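Local coordinates for pirin-like protein (Geobacillus kaustophilus, PDB 2P17) that is of unknown function but binds one iron ion per subunit and belongs to the pirin family of the cupin superfamily, at residues H187-Y193 / L238-P244; R5-K11 / A213-H219; D37-L41 / L114-L118. All blocks are in the same frame, centred on the assembly; numbering follows the deposited sequence.

Interaction 1 of 3, residues H187-Y193 / L238-P244; sequences HYNGFLY and LLYAGEP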
loop_
_atom_site.group_PDB
_atom_site.type_symbol
_atom_site.label_atom_id
_atom_site.label_comp_id
_atom_site.label_asym_id
_atom_site.label_seq_id
_atom_site.Cartn_x
_atom_site.Cartn_y
_atom_site.Cartn_z
ATOM N N HIS A 187 -8.159 -10.783 -12.116
ATOM C CA HIS A 187 -9.158 -10.644 -11.066
ATOM C C HIS A 187 -8.683 -9.744 -9.920
ATOM O O HIS A 187 -9.476 -9.397 -9.033
ATOM C CB HIS A 187 -9.591 -12.015 -10.536
ATOM C CG HIS A 187 -8.528 -12.737 -9.771
ATOM N ND1 HIS A 187 -7.329 -13.119 -10.336
ATOM C CD2 HIS A 187 -8.481 -13.142 -8.479
ATOM C CE1 HIS A 187 -6.592 -13.732 -9.426
ATOM N NE2 HIS A 187 -7.264 -13.755 -8.289
ATOM N N TYR A 188 -7.408 -9.351 -9.925
ATOM C CA TYR A 188 -6.927 -8.459 -8.864
ATOM C C TYR A 188 -7.580 -7.082 -9.006
ATOM O O TYR A 188 -7.848 -6.604 -10.114
ATOM C CB TYR A 188 -5.409 -8.294 -8.911
ATOM C CG TYR A 188 -4.578 -9.321 -8.167
ATOM C CD1 TYR A 188 -4.970 -10.649 -8.058
ATOM C CD2 TYR A 188 -3.355 -8.947 -7.601
ATOM C CE1 TYR A 188 -4.169 -11.575 -7.395
ATOM C CE2 TYR A 188 -2.549 -9.864 -6.929
ATOM C CZ TYR A 188 -2.965 -11.173 -6.831
ATOM O OH TYR A 188 -2.162 -12.106 -6.192
ATOM N N ASN A 189 -7.786 -6.445 -7.859
ATOM C CA ASN A 189 -8.367 -5.125 -7.764
ATOM C C ASN A 189 -7.307 -4.237 -7.142
ATOM O O ASN A 189 -6.715 -4.599 -6.129
ATOM C CB ASN A 189 -9.630 -5.201 -6.893
ATOM C CG ASN A 189 -10.397 -3.881 -6.826
ATOM O OD1 ASN A 189 -10.293 -3.034 -7.712
ATOM N ND2 ASN A 189 -11.198 -3.730 -5.787
ATOM N N GLY A 190 -7.053 -3.071 -7.731
ATOM C CA GLY A 190 -5.992 -2.240 -7.190
ATOM C C GLY A 190 -5.962 -0.800 -7.627
ATOM O O GLY A 190 -6.871 -0.297 -8.300
ATOM N N PHE A 191 -4.884 -0.144 -7.230
ATOM C CA PHE A 191 -4.719 1.273 -7.440
ATOM C C PHE A 191 -3.260 1.592 -7.159
ATOM O O PHE A 191 -2.512 0.751 -6.642
ATOM C CB PHE A 191 -5.635 2.067 -6.480
ATOM C CG PHE A 191 -5.295 1.873 -5.028
ATOM C CD1 PHE A 191 -4.388 2.726 -4.415
ATOM C CD2 PHE A 191 -5.809 0.805 -4.307
ATOM C CE1 PHE A 191 -4.018 2.536 -3.090
ATOM C CE2 PHE A 191 -5.448 0.596 -2.981
ATOM C CZ PHE A 191 -4.560 1.463 -2.365
ATOM N N LEU A 192 -2.856 2.809 -7.465
ATOM C CA LEU A 192 -1.539 3.278 -7.031
ATOM C C LEU A 192 -1.655 4.650 -6.395
ATOM O O LEU A 192 -2.621 5.368 -6.645
ATOM C CB LEU A 192 -0.497 3.246 -8.179
ATOM C CG LEU A 192 -0.795 4.062 -9.439
ATOM C CD1 LEU A 192 -0.476 5.550 -9.259
ATOM C CD2 LEU A 192 -0.028 3.495 -10.630
ATOM N N TYR A 193 -0.688 4.995 -5.557
ATOM C CA TYR A 193 -0.654 6.307 -4.938
ATOM C C TYR A 193 0.705 6.924 -5.203
ATOM O O TYR A 193 1.735 6.277 -4.991
ATOM C CB TYR A 193 -0.927 6.208 -3.425
ATOM C CG TYR A 193 -0.830 7.546 -2.747
ATOM C CD1 TYR A 193 -1.837 8.486 -2.895
ATOM C CD2 TYR A 193 0.300 7.885 -1.991
ATOM C CE1 TYR A 193 -1.743 9.727 -2.284
ATOM C CE2 TYR A 193 0.413 9.138 -1.387
ATOM C CZ TYR A 193 -0.627 10.042 -1.537
ATOM O OH TYR A 193 -0.547 11.292 -0.948
ATOM N N LEU A 238 3.586 4.007 -4.903
ATOM C CA LEU A 238 3.245 2.692 -4.368
ATOM C C LEU A 238 2.051 2.140 -5.121
ATOM O O LEU A 238 1.053 2.822 -5.282
ATOM C CB LEU A 238 2.928 2.788 -2.873
ATOM C CG LEU A 238 4.099 3.152 -1.959
ATOM C CD1 LEU A 238 3.557 3.581 -0.610
ATOM C CD2 LEU A 238 5.071 2.000 -1.826
ATOM N N LEU A 239 2.164 0.899 -5.581
ATOM C CA LEU A 239 1.060 0.206 -6.241
ATOM C C LEU A 239 0.582 -0.917 -5.334
ATOM O O LEU A 239 1.390 -1.722 -4.846
ATOM C CB LEU A 239 1.506 -0.358 -7.599
ATOM C CG LEU A 239 0.490 -1.071 -8.498
ATOM C CD1 LEU A 239 0.856 -0.913 -9.965
ATOM C CD2 LEU A 239 0.384 -2.560 -8.142
ATOM N N TYR A 240 -0.735 -0.976 -5.128
ATOM C CA TYR A 240 -1.358 -1.988 -4.283
ATOM C C TYR A 240 -2.415 -2.695 -5.105
ATOM O O TYR A 240 -3.268 -2.039 -5.691
ATOM C CB TYR A 240 -2.091 -1.342 -3.120
ATOM C CG TYR A 240 -1.296 -0.492 -2.159
ATOM C CD1 TYR A 240 -0.801 -1.035 -0.973
ATOM C CD2 TYR A 240 -1.101 0.873 -2.390
ATOM C CE1 TYR A 240 -0.123 -0.226 -0.035
ATOM C CE2 TYR A 240 -0.427 1.678 -1.462
ATOM C CZ TYR A 240 0.061 1.114 -0.293
ATOM O OH TYR A 240 0.713 1.916 0.622
ATOM N N ALA A 241 -2.388 -4.029 -5.144
ATOM C CA ALA A 241 -3.436 -4.767 -5.834
ATOM C C ALA A 241 -3.607 -6.094 -5.149
ATOM O O ALA A 241 -2.628 -6.689 -4.714
ATOM C CB ALA A 241 -3.075 -4.961 -7.295
ATOM N N GLY A 242 -4.839 -6.564 -5.024
ATOM C CA GLY A 242 -5.055 -7.798 -4.301
ATOM C C GLY A 242 -6.209 -8.611 -4.836
ATOM O O GLY A 242 -7.027 -8.121 -5.616
ATOM N N GLU A 243 -6.286 -9.846 -4.374
ATOM C CA GLU A 243 -7.360 -10.735 -4.772
ATOM C C GLU A 243 -8.605 -10.431 -3.943
ATOM O O GLU A 243 -8.565 -10.552 -2.721
ATOM C CB GLU A 243 -6.924 -12.164 -4.517
ATOM C CG GLU A 243 -7.977 -13.195 -4.815
ATOM C CD GLU A 243 -7.400 -14.581 -4.736
ATOM O OE1 GLU A 243 -7.341 -15.124 -3.620
ATOM O OE2 GLU A 243 -7.005 -15.121 -5.799
ATOM N N PRO A 244 -9.716 -10.023 -4.593
ATOM C CA PRO A 244 -10.940 -9.783 -3.816
ATOM C C PRO A 244 -11.404 -10.971 -2.981
ATOM O O PRO A 244 -11.271 -12.121 -3.409
ATOM C CB PRO A 244 -11.982 -9.445 -4.894
ATOM C CG PRO A 244 -11.171 -8.848 -5.999
ATOM C CD PRO A 244 -9.913 -9.708 -6.020
#

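Interaction 2 of 3, residues R5-K11 / A213-H219; sequences RRIRRVK and ALFFSRH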
loop_
_atom_site.group_PDB
_atom_site.type_symbol
_atom_site.label_atom_id
_atom_site.label_comp_id
_atom_site.label_asym_id
_atom_site.label_seq_id
_atom_site.Cartn_x
_atom_site.Cartn_y
_atom_site.Cartn_z
ATOM N N ARG A 5 -4.515 -2.497 -18.595
ATOM C CA ARG A 5 -5.403 -1.815 -17.668
ATOM C C ARG A 5 -5.496 -0.317 -17.955
ATOM O O ARG A 5 -4.538 0.292 -18.456
ATOM C CB ARG A 5 -4.959 -2.060 -16.230
ATOM C CG ARG A 5 -5.104 -3.525 -15.817
ATOM C CD ARG A 5 -5.640 -3.650 -14.404
ATOM N NE ARG A 5 -5.559 -5.022 -13.900
ATOM C CZ ARG A 5 -6.193 -5.447 -12.804
ATOM N NH1 ARG A 5 -6.965 -4.621 -12.096
ATOM N NH2 ARG A 5 -6.054 -6.695 -12.388
ATOM N N ARG A 6 -6.651 0.244 -17.607
ATOM C CA ARG A 6 -6.950 1.663 -17.720
ATOM C C ARG A 6 -7.035 2.242 -16.314
ATOM O O ARG A 6 -7.222 1.504 -15.335
ATOM C CB ARG A 6 -8.301 1.862 -18.433
ATOM C CG ARG A 6 -8.281 1.599 -19.928
ATOM C CD ARG A 6 -9.691 1.445 -20.472
ATOM N NE ARG A 6 -10.235 0.120 -20.181
ATOM C CZ ARG A 6 -11.157 -0.142 -19.258
ATOM N NH1 ARG A 6 -11.671 0.834 -18.524
ATOM N NH2 ARG A 6 -11.570 -1.390 -19.076
ATOM N N ILE A 7 -6.900 3.560 -16.212
ATOM C CA ILE A 7 -7.183 4.276 -14.984
ATOM C C ILE A 7 -8.650 4.688 -14.990
ATOM O O ILE A 7 -9.081 5.505 -15.821
ATOM C CB ILE A 7 -6.256 5.508 -14.800
ATOM C CG1 ILE A 7 -4.771 5.083 -14.798
ATOM C CG2 ILE A 7 -6.647 6.283 -13.525
ATOM C CD1 ILE A 7 -4.434 3.919 -13.844
ATOM N N ARG A 8 -9.422 4.103 -14.082
ATOM C CA ARG A 8 -10.868 4.329 -14.066
ATOM C C ARG A 8 -11.279 5.537 -13.228
ATOM O O ARG A 8 -12.398 6.044 -13.375
ATOM C CB ARG A 8 -11.617 3.080 -13.615
ATOM C CG ARG A 8 -11.299 2.638 -12.204
ATOM C CD ARG A 8 -12.126 1.429 -11.765
ATOM N NE ARG A 8 -11.786 1.099 -10.390
ATOM C CZ ARG A 8 -12.364 1.643 -9.323
ATOM N NH1 ARG A 8 -13.357 2.511 -9.480
ATOM N NH2 ARG A 8 -11.962 1.311 -8.103
ATOM N N ARG A 9 -10.381 6.002 -12.361
ATOM C CA ARG A 9 -10.668 7.150 -11.511
ATOM C C ARG A 9 -9.389 7.736 -10.945
ATOM O O ARG A 9 -8.455 6.997 -10.626
ATOM C CB ARG A 9 -11.602 6.739 -10.370
ATOM C CG ARG A 9 -11.999 7.875 -9.448
ATOM C CD ARG A 9 -13.252 7.560 -8.654
ATOM N NE ARG A 9 -13.079 6.423 -7.753
ATOM C CZ ARG A 9 -12.513 6.482 -6.550
ATOM N NH1 ARG A 9 -12.016 7.620 -6.071
ATOM N NH2 ARG A 9 -12.435 5.383 -5.812
ATOM N N VAL A 10 -9.341 9.063 -10.823
ATOM C CA VAL A 10 -8.189 9.754 -10.250
ATOM C C VAL A 10 -8.623 10.553 -9.021
ATOM O O VAL A 10 -9.366 11.534 -9.146
ATOM C CB VAL A 10 -7.524 10.723 -11.262
ATOM C CG1 VAL A 10 -6.332 11.445 -10.624
ATOM C CG2 VAL A 10 -7.126 9.990 -12.544
ATOM N N LYS A 11 -8.167 10.135 -7.840
ATOM C CA LYS A 11 -8.515 10.814 -6.587
ATOM C C LYS A 11 -7.380 11.712 -6.107
ATOM O O LYS A 11 -6.231 11.272 -6.035
ATOM C CB LYS A 11 -8.857 9.773 -5.501
ATOM C CG LYS A 11 -8.855 10.292 -4.066
ATOM C CD LYS A 11 -10.097 11.093 -3.735
ATOM C CE LYS A 11 -10.112 11.481 -2.258
ATOM N NZ LYS A 11 -11.252 12.407 -1.924
ATOM N N ALA A 213 -4.301 9.270 -5.979
ATOM C CA ALA A 213 -4.506 7.827 -6.126
ATOM C C ALA A 213 -5.194 7.552 -7.449
ATOM O O ALA A 213 -6.198 8.198 -7.779
ATOM C CB ALA A 213 -5.329 7.282 -4.975
ATOM N N LEU A 214 -4.653 6.597 -8.205
ATOM C CA LEU A 214 -5.178 6.236 -9.530
ATOM C C LEU A 214 -5.669 4.811 -9.460
ATOM O O LEU A 214 -4.894 3.919 -9.138
ATOM C CB LEU A 214 -4.099 6.399 -10.607
ATOM C CG LEU A 214 -3.856 7.821 -11.127
ATOM C CD1 LEU A 214 -3.223 8.720 -10.070
ATOM C CD2 LEU A 214 -2.947 7.760 -12.340
ATOM N N PHE A 215 -6.962 4.616 -9.722
ATOM C CA PHE A 215 -7.598 3.307 -9.558
ATOM C C PHE A 215 -7.664 2.582 -10.880
ATOM O O PHE A 215 -7.893 3.208 -11.917
ATOM C CB PHE A 215 -8.998 3.476 -8.973
ATOM C CG PHE A 215 -8.985 4.032 -7.590
ATOM C CD1 PHE A 215 -8.983 3.183 -6.482
ATOM C CD2 PHE A 215 -8.906 5.409 -7.381
ATOM C CE1 PHE A 215 -8.933 3.702 -5.192
ATOM C CE2 PHE A 215 -8.852 5.933 -6.103
ATOM C CZ PHE A 215 -8.874 5.086 -5.007
ATOM N N PHE A 216 -7.505 1.257 -10.842
ATOM C CA PHE A 216 -7.387 0.461 -12.058
ATOM C C PHE A 216 -8.731 -0.137 -12.484
ATOM O O PHE A 216 -9.542 -0.512 -11.651
ATOM C CB PHE A 216 -6.376 -0.699 -11.899
ATOM C CG PHE A 216 -5.040 -0.299 -11.318
ATOM C CD1 PHE A 216 -4.506 0.976 -11.533
ATOM C CD2 PHE A 216 -4.288 -1.228 -10.587
ATOM C CE1 PHE A 216 -3.276 1.328 -10.986
ATOM C CE2 PHE A 216 -3.047 -0.882 -10.046
ATOM C CZ PHE A 216 -2.536 0.398 -10.253
ATOM N N SER A 217 -8.911 -0.252 -13.800
ATOM C CA SER A 217 -10.004 -1.028 -14.366
ATOM C C SER A 217 -9.984 -2.457 -13.857
ATOM O O SER A 217 -8.937 -2.991 -13.525
ATOM C CB SER A 217 -9.906 -1.040 -15.900
ATOM O OG SER A 217 -8.601 -1.410 -16.315
ATOM N N ARG A 218 -11.164 -3.062 -13.834
ATOM C CA ARG A 218 -11.323 -4.455 -13.451
ATOM C C ARG A 218 -11.360 -5.353 -14.670
ATOM O O ARG A 218 -11.833 -4.947 -15.735
ATOM C CB ARG A 218 -12.625 -4.625 -12.673
ATOM C CG ARG A 218 -12.697 -3.814 -11.373
ATOM C CD ARG A 218 -11.762 -4.338 -10.291
ATOM N NE ARG A 218 -12.177 -5.629 -9.740
ATOM C CZ ARG A 218 -13.034 -5.811 -8.723
ATOM N NH1 ARG A 218 -13.622 -4.788 -8.113
ATOM N NH2 ARG A 218 -13.329 -7.043 -8.329
ATOM N N HIS A 219 -10.845 -6.570 -14.505
ATOM C CA HIS A 219 -10.798 -7.536 -15.587
ATOM C C HIS A 219 -11.273 -8.898 -15.084
ATOM O O HIS A 219 -11.803 -8.998 -13.985
ATOM C CB HIS A 219 -9.391 -7.531 -16.203
ATOM C CG HIS A 219 -9.013 -6.182 -16.719
ATOM N ND1 HIS A 219 -9.298 -5.780 -18.005
ATOM C CD2 HIS A 219 -8.480 -5.105 -16.096
ATOM C CE1 HIS A 219 -8.918 -4.524 -18.165
ATOM N NE2 HIS A 219 -8.415 -4.093 -17.023
#

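Interaction 3 of 3, residues D37-L41 / L114-L118; sequences DPFLL and LWVNL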
loop_
_atom_site.group_PDB
_atom_site.type_symbol
_atom_site.label_atom_id
_atom_site.label_comp_id
_atom_site.label_asym_id
_atom_site.label_seq_id
_atom_site.Cartn_x
_atom_site.Cartn_y
_atom_site.Cartn_z
ATOM N N ASP A 37 -12.391 -3.996 -2.394
ATOM C CA ASP A 37 -12.130 -5.398 -2.027
ATOM C C ASP A 37 -10.865 -5.889 -2.738
ATOM O O ASP A 37 -10.832 -5.903 -3.968
ATOM C CB ASP A 37 -13.366 -6.211 -2.464
ATOM C CG ASP A 37 -13.363 -7.647 -1.974
ATOM O OD1 ASP A 37 -12.483 -8.026 -1.178
ATOM O OD2 ASP A 37 -14.265 -8.404 -2.422
ATOM N N PRO A 38 -9.847 -6.369 -1.990
ATOM C CA PRO A 38 -9.817 -6.714 -0.570
ATOM C C PRO A 38 -9.417 -5.599 0.395
ATOM O O PRO A 38 -9.250 -5.859 1.593
ATOM C CB PRO A 38 -8.743 -7.813 -0.522
ATOM C CG PRO A 38 -7.724 -7.356 -1.582
ATOM C CD PRO A 38 -8.566 -6.686 -2.661
ATOM N N PHE A 39 -9.237 -4.378 -0.103
ATOM C CA PHE A 39 -8.802 -3.275 0.763
ATOM C C PHE A 39 -9.988 -2.606 1.435
ATOM O O PHE A 39 -11.069 -2.526 0.849
ATOM C CB PHE A 39 -7.956 -2.286 -0.038
ATOM C CG PHE A 39 -6.847 -2.955 -0.778
ATOM C CD1 PHE A 39 -5.846 -3.617 -0.082
ATOM C CD2 PHE A 39 -6.828 -2.990 -2.160
ATOM C CE1 PHE A 39 -4.813 -4.282 -0.750
ATOM C CE2 PHE A 39 -5.794 -3.640 -2.828
ATOM C CZ PHE A 39 -4.787 -4.285 -2.118
ATOM N N LEU A 40 -9.793 -2.165 2.674
ATOM C CA LEU A 40 -10.889 -1.573 3.440
ATOM C C LEU A 40 -10.736 -0.076 3.600
ATOM O O LEU A 40 -11.728 0.646 3.717
ATOM C CB LEU A 40 -11.018 -2.254 4.805
ATOM C CG LEU A 40 -11.420 -3.720 4.767
ATOM C CD1 LEU A 40 -11.157 -4.355 6.119
ATOM C CD2 LEU A 40 -12.883 -3.907 4.333
ATOM N N LEU A 41 -9.489 0.383 3.612
ATOM C CA LEU A 41 -9.193 1.807 3.685
ATOM C C LEU A 41 -7.701 2.034 3.494
ATOM O O LEU A 41 -6.892 1.112 3.631
ATOM C CB LEU A 41 -9.693 2.444 4.991
ATOM C CG LEU A 41 -9.089 2.034 6.328
ATOM C CD1 LEU A 41 -7.769 2.751 6.605
ATOM C CD2 LEU A 41 -10.081 2.339 7.462
ATOM N N LEU A 114 -2.683 1.040 5.317
ATOM C CA LEU A 114 -3.653 0.272 4.537
ATOM C C LEU A 114 -4.306 -0.791 5.409
ATOM O O LEU A 114 -3.630 -1.415 6.227
ATOM C CB LEU A 114 -2.910 -0.407 3.382
ATOM C CG LEU A 114 -3.705 -1.310 2.456
ATOM C CD1 LEU A 114 -4.453 -0.464 1.425
ATOM C CD2 LEU A 114 -2.776 -2.308 1.767
ATOM N N TRP A 115 -5.617 -0.972 5.258
ATOM C CA TRP A 115 -6.297 -2.117 5.872
ATOM C C TRP A 115 -6.677 -3.104 4.806
ATOM O O TRP A 115 -7.221 -2.738 3.756
ATOM C CB TRP A 115 -7.570 -1.684 6.588
ATOM C CG TRP A 115 -7.372 -0.913 7.855
ATOM C CD1 TRP A 115 -6.208 -0.365 8.321
ATOM C CD2 TRP A 115 -8.389 -0.574 8.802
ATOM N NE1 TRP A 115 -6.439 0.282 9.519
ATOM C CE2 TRP A 115 -7.770 0.168 9.833
ATOM C CE3 TRP A 115 -9.765 -0.843 8.886
ATOM C CZ2 TRP A 115 -8.487 0.657 10.940
ATOM C CZ3 TRP A 115 -10.479 -0.349 9.986
ATOM C CH2 TRP A 115 -9.831 0.387 10.995
ATOM N N VAL A 116 -6.392 -4.372 5.090
ATOM C CA VAL A 116 -6.741 -5.463 4.181
ATOM C C VAL A 116 -7.728 -6.367 4.901
ATOM O O VAL A 116 -7.510 -6.735 6.057
ATOM C CB VAL A 116 -5.503 -6.282 3.788
ATOM C CG1 VAL A 116 -5.853 -7.295 2.694
ATOM C CG2 VAL A 116 -4.356 -5.386 3.327
ATOM N N ASN A 117 -8.824 -6.721 4.243
ATOM C CA ASN A 117 -9.791 -7.617 4.869
ATOM C C ASN A 117 -9.235 -9.030 4.962
ATOM O O ASN A 117 -8.447 -9.451 4.116
ATOM C CB ASN A 117 -11.084 -7.627 4.060
ATOM C CG ASN A 117 -12.270 -8.111 4.862
ATOM O OD1 ASN A 117 -12.214 -8.208 6.088
ATOM N ND2 ASN A 117 -13.374 -8.395 4.162
ATOM N N LEU A 118 -9.637 -9.748 6.007
ATOM C CA LEU A 118 -9.413 -11.191 6.078
ATOM C C LEU A 118 -10.706 -11.902 5.698
ATOM O O LEU A 118 -11.786 -11.517 6.171
ATOM C CB LEU A 118 -8.984 -11.633 7.479
ATOM C CG LEU A 118 -7.575 -11.239 7.961
ATOM C CD1 LEU A 118 -7.384 -11.537 9.435
ATOM C CD2 LEU A 118 -6.522 -11.975 7.167
HETATM O O HOH W 1 -13.345 -7.214 1.417
#

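Interaction 1 of 3, residues H187-Y193 / L238-P244
Phe191 lays a face of its ring over the CB of Tyr240, 4.2 Å from ring centroid to CB, and its CE1 comes within 3.4 Å of Tyr240 CD2. The two rings are near parallel, 24° apart, but slid so far that they barely overlap. A chi1 of 64° swings the Phe191 ring across to the neighbouring strand. Both rings lie on the face turned toward the N-terminal domain, where Tyr240 meets Phe39 and Leu114. The strands are a regular antiparallel pair of the C-terminal cupin barrel, closed by six backbone hydrogen bonds from Asn189-Gly242 to Tyr193-Leu238. Gly190 CA and Ala241 CA come to 3.8 Å, and a CB on the glycine would clash with Tyr240 O. Beyond the last bridge, Tyr188 spreads one ring face over Gly242, whose CA is 4.2 Å from the ring centroid, and over the Glu243 N; its CD2 lies 4.0 Å from Ala241 CB. A serine in place of this tyrosine would probably uncover Gly242 and take away the surface against which the Ala241 methyl packs. His187 NE2 donates to Glu243 OE2 at 2.9 Å, the carboxylate oxygen lying near the imidazole plane and using its anti lone pair.

Interaction 2 of 3, residues R5-K11 / A213-H219
Strands 7-11 and 213-216 run antiparallel at 151°, their axes coming within 4.7 Å, and backbone bonds join Lys11 to Ala213 in both directions, Phe215 N to Arg9 O and Arg8 N to Phe215 O. Past the end of strand 213-216, Ser217 takes over: its N donates to Arg6 O, while its OG receives Arg6 N at 2.9 Å in a nearly straight bond (172°). The same hydroxyl shares a hydrogen bond with His219 NE2, so two partners probably fix its rotation. Arg6 folds its guanidinium back so that one face covers Ser217 CB.

Phe215 is gripped by two arginines. The Arg9 guanidinium lies flat on one ring face, its CZ 4.1 Å from the ring centroid and the planes 25° apart, a stacked cation-pi pair reached through a bend at chi3. Arg8 instead places a guanidinium face against Phe215 CB, with its NE making a weak bond to Phe216 O at 3.0 Å. Both arginines also form salt bridges to Glu35, which probably balances their charge beside the aromatic ring. On the face carrying Leu214, Ile7 CG2 packs against Leu214 CB at 3.9 Å, and Ile7 CD1 meets the edge of the Phe216 ring. Arg5 runs past His219 in the opposite direction, with CG 3.6 Å from His219 NE2, and its guanidinium goes on to Thr225 and Tyr188 O.

The N-terminal strand thus adds itself to the C-terminal cupin barrel: strand 189-196 pairs with the other edge of 212-216, strand 224-231 pairs in parallel with the N-terminal strand and sets Leu227 against Ile7 and Phe216, and the short helix 33-36 supplies Glu35 and Tyr36 to the arginine and Phe215 side.

Interaction 3 of 3, residues D37-L41 / L114-L118
This is an antiparallel strand pairing in the N-terminal cupin domain, strand 39-47 against strand 109-117, with one side facing the C-terminal domain and the other the iron site. Strands 39-41 and 114-117 run at 140° to each other, and three backbone bonds hold them: Asn117 N to Pro38 O, nearly straight at 2.8 Å, Leu40 N to Trp115 O, whose donor stands above the carbonyl plane, and Trp115 N to Leu41 O.

Leu41 and Trp115 carry the largest apolar overlap. Leu41 CD2 sits over one face of the indole, 3.6 Å from the centroid of the six-membered ring and only 15° off its normal, a close CH-pi contact. The Leu41 side chain folds back over its own backbone and so over the indole, and CD1 covers the five-membered ring near Trp115 CD1. Leu40 comes to the tryptophan from its edge, CB to CB at 3.9 Å, and runs its CD1 alongside Asn117 CA. On the side turned to the C-terminal domain, the Phe39 ring packs its CD1 against Leu114 CD1 at 3.8 Å and turns an edge to Val116 CG2. Next to the Asn117-Pro38 bond, one water accepts from Asn117 ND2 and donates to Asp37 OD1, while Asn117 OD1 takes a bond from Lys123.

The Trp115 ring also meets that of His57, an iron ligand, with planes at about 75°, and the nearest atom of its side chain lies about 5 Å from the iron. Leu41 therefore probably helps to fix the tilt of an indole that packs against a ligand histidine and so probably belongs to the second shell of the iron site.

From the N terminus, 5-11 comes first but finds its partner 213-219 only some two hundred residues later, so interaction 2 spans the N-terminal domain and much of the C-terminal one. Interaction 3 (37-41 with 114-118) closes its loop inside that span and is fully nested in it. Interaction 1 opens at 187-193, before interaction 2 has closed, and ends at 238-244, after it, so the two cross. Strand 189-196 lies between 212-216 and 235-242, joining interactions 1 and 2 in one sheet through a backbone hydrogen bond between Leu214 N and Leu192 O. Interactions 1 and 3 meet across the domain interface, where Asn189 ND2 reaches Asp37 O.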